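Local coordinates for DUF3829 family protein (Bacteroides vulgatus, PDB 4YJW) that is of unknown function but folds as an all-alpha protein of long packed helices and is made with a signal sequence, consistent with a bacterial lipoprotein, at residues Ala40-Leu45 with Ser97-Asn102. Residues are numbered along the deposited sequence; the frame is centred on the assembly and turned at random.
Sequences AVLGYL and SAFYEN
Phe99 bridges two helices of this all-alpha bundle, reaching from helix 79-111 to Val41 and Leu42 on helix 35-44. Across the two segments the nearest CA atoms, of Val41 and Tyr100, are 8.4 Å apart, and the Phe99 ring reaches across between them. Its CG lies anti to the backbone N (chi1 -173°), which extends the ring outward from its helix. Val41 points back at it. Followed outward, Val41 CB already touches the ring, 3.7 Å from Phe99 CE2. Val41 CG1 goes further and lies 3.6 Å from both CE2 and CZ of Phe99, meeting the ring obliquely. Val41 CG2 is only grazed, 4.2 Å from Phe99 CE2. Leu42 adds a second, looser touch, its side chain crossing that of Phe99 at about a right angle. No hydrogen bond joins the two segments; the contact is purely apolar and buried. Glu130 of helix 121-159 also touches Phe99, and Val57 of a loop touches Val41. Next to Phe99, Tyr100 OH is hydrogen-bonded to Glu37 OE1, a polar link back to helix 35-44. At the CE1 edge of the Phe99 ring, Leu42 CD2 sits near the ring plane, 4.1 Å from Phe99 CE1.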
loop_
_atom_site.group_PDB
_atom_site.type_symbol
_atom_site.label_atom_id
_atom_site.label_comp_id
_atom_site.label_asym_id
_atom_site.label_seq_id
_atom_site.Cartn_x
_atom_site.Cartn_y
_atom_site.Cartn_z
ATOM N N ALA A 40 13.822 2.998 -4.289
ATOM C CA ALA A 40 14.643 4.228 -4.221
ATOM C C ALA A 40 14.719 4.762 -2.776
ATOM O O ALA A 40 15.790 5.173 -2.329
ATOM C CB ALA A 40 14.092 5.302 -5.161
ATOM N N VAL A 41 13.596 4.700 -2.034
ATOM C CA VAL A 41 13.566 5.131 -0.623
ATOM C C VAL A 41 14.484 4.207 0.206
ATOM O O VAL A 41 15.245 4.687 1.038
ATOM C CB VAL A 41 12.121 5.176 -0.070
ATOM C CG1 VAL A 41 12.127 5.297 1.468
ATOM C CG2 VAL A 41 11.361 6.354 -0.708
ATOM N N LEU A 42 14.465 2.904 -0.056
ATOM C CA LEU A 42 15.380 2.007 0.678
ATOM C C LEU A 42 16.845 2.378 0.407
ATOM O O LEU A 42 17.634 2.422 1.330
ATOM C CB LEU A 42 15.114 0.546 0.313
ATOM C CG LEU A 42 13.758 -0.022 0.766
ATOM C CD1 LEU A 42 13.567 -1.417 0.223
ATOM C CD2 LEU A 42 13.654 -0.079 2.291
ATOM N N GLY A 43 17.174 2.720 -0.836
ATOM C CA GLY A 43 18.535 3.151 -1.165
ATOM C C GLY A 43 18.918 4.431 -0.426
ATOM O O GLY A 43 20.053 4.549 0.058
ATOM N N TYR A 44 17.949 5.353 -0.222
ATOM C CA TYR A 44 18.190 6.617 0.485
ATOM C C TYR A 44 18.442 6.374 1.976
ATOM O O TYR A 44 19.022 7.230 2.631
ATOM C CB TYR A 44 17.027 7.615 0.303
ATOM C CG TYR A 44 16.781 8.014 -1.134
ATOM C CD1 TYR A 44 17.841 8.146 -2.035
ATOM C CD2 TYR A 44 15.502 8.313 -1.584
ATOM C CE1 TYR A 44 17.620 8.494 -3.370
ATOM C CE2 TYR A 44 15.269 8.677 -2.916
ATOM C CZ TYR A 44 16.333 8.771 -3.802
ATOM O OH TYR A 44 16.128 9.118 -5.132
ATOM N N LEU A 45 18.050 5.189 2.488
ATOM C CA LEU A 45 18.276 4.825 3.893
ATOM C C LEU A 45 19.671 4.212 4.109
ATOM O O LEU A 45 20.070 3.958 5.266
ATOM C CB LEU A 45 17.192 3.830 4.345
ATOM C CG LEU A 45 15.766 4.349 4.391
ATOM C CD1 LEU A 45 14.800 3.168 4.432
ATOM C CD2 LEU A 45 15.524 5.208 5.631
ATOM N N SER A 97 1.472 4.690 4.942
ATOM C CA SER A 97 1.673 5.872 5.782
ATOM C C SER A 97 2.979 5.747 6.575
ATOM O O SER A 97 3.823 6.642 6.513
ATOM C CB SER A 97 0.491 6.039 6.733
ATOM O OG SER A 97 0.663 7.218 7.503
ATOM N N ALA A 98 3.183 4.593 7.202
ATOM C CA ALA A 98 4.377 4.340 8.011
ATOM C C ALA A 98 5.637 4.409 7.155
ATOM O O ALA A 98 6.627 4.990 7.606
ATOM C CB ALA A 98 4.278 2.978 8.680
ATOM N N PHE A 99 5.624 3.781 5.957
ATOM C CA PHE A 99 6.796 3.736 5.085
ATOM C C PHE A 99 7.278 5.142 4.719
ATOM O O PHE A 99 8.472 5.447 4.870
ATOM C CB PHE A 99 6.509 2.911 3.813
ATOM C CG PHE A 99 7.754 2.698 2.977
ATOM C CD1 PHE A 99 8.686 1.720 3.323
ATOM C CD2 PHE A 99 8.009 3.500 1.858
ATOM C CE1 PHE A 99 9.833 1.515 2.530
ATOM C CE2 PHE A 99 9.170 3.321 1.093
ATOM C CZ PHE A 99 10.062 2.308 1.419
ATOM N N TYR A 100 6.366 6.006 4.271
ATOM C CA TYR A 100 6.760 7.361 3.858
ATOM C C TYR A 100 6.981 8.281 5.037
ATOM O O TYR A 100 7.909 9.084 4.993
ATOM C CB TYR A 100 5.728 7.940 2.879
ATOM C CG TYR A 100 5.830 7.288 1.521
ATOM C CD1 TYR A 100 5.107 6.135 1.227
ATOM C CD2 TYR A 100 6.671 7.804 0.535
ATOM C CE1 TYR A 100 5.200 5.517 -0.007
ATOM C CE2 TYR A 100 6.763 7.200 -0.722
ATOM C CZ TYR A 100 6.009 6.064 -0.991
ATOM O OH TYR A 100 6.058 5.458 -2.214
ATOM N N GLU A 101 6.204 8.140 6.129
ATOM C CA GLU A 101 6.440 8.975 7.318
ATOM C C GLU A 101 7.786 8.620 7.983
ATOM O O GLU A 101 8.477 9.524 8.463
ATOM C CB GLU A 101 5.296 8.855 8.340
ATOM C CG GLU A 101 4.050 9.646 7.916
ATOM C CD GLU A 101 4.202 11.156 7.771
ATOM O OE1 GLU A 101 4.949 11.764 8.569
ATOM O OE2 GLU A 101 3.543 11.740 6.883
ATOM N N ASN A 102 8.133 7.305 8.056
ATOM C CA ASN A 102 9.417 6.874 8.641
ATOM C C ASN A 102 10.578 7.484 7.865
ATOM O O ASN A 102 11.549 7.914 8.484
ATOM C CB ASN A 102 9.552 5.343 8.651
ATOM C CG ASN A 102 8.753 4.652 9.717
ATOM O OD1 ASN A 102 8.291 5.268 10.684
ATOM N ND2 ASN A 102 8.545 3.339 9.550
#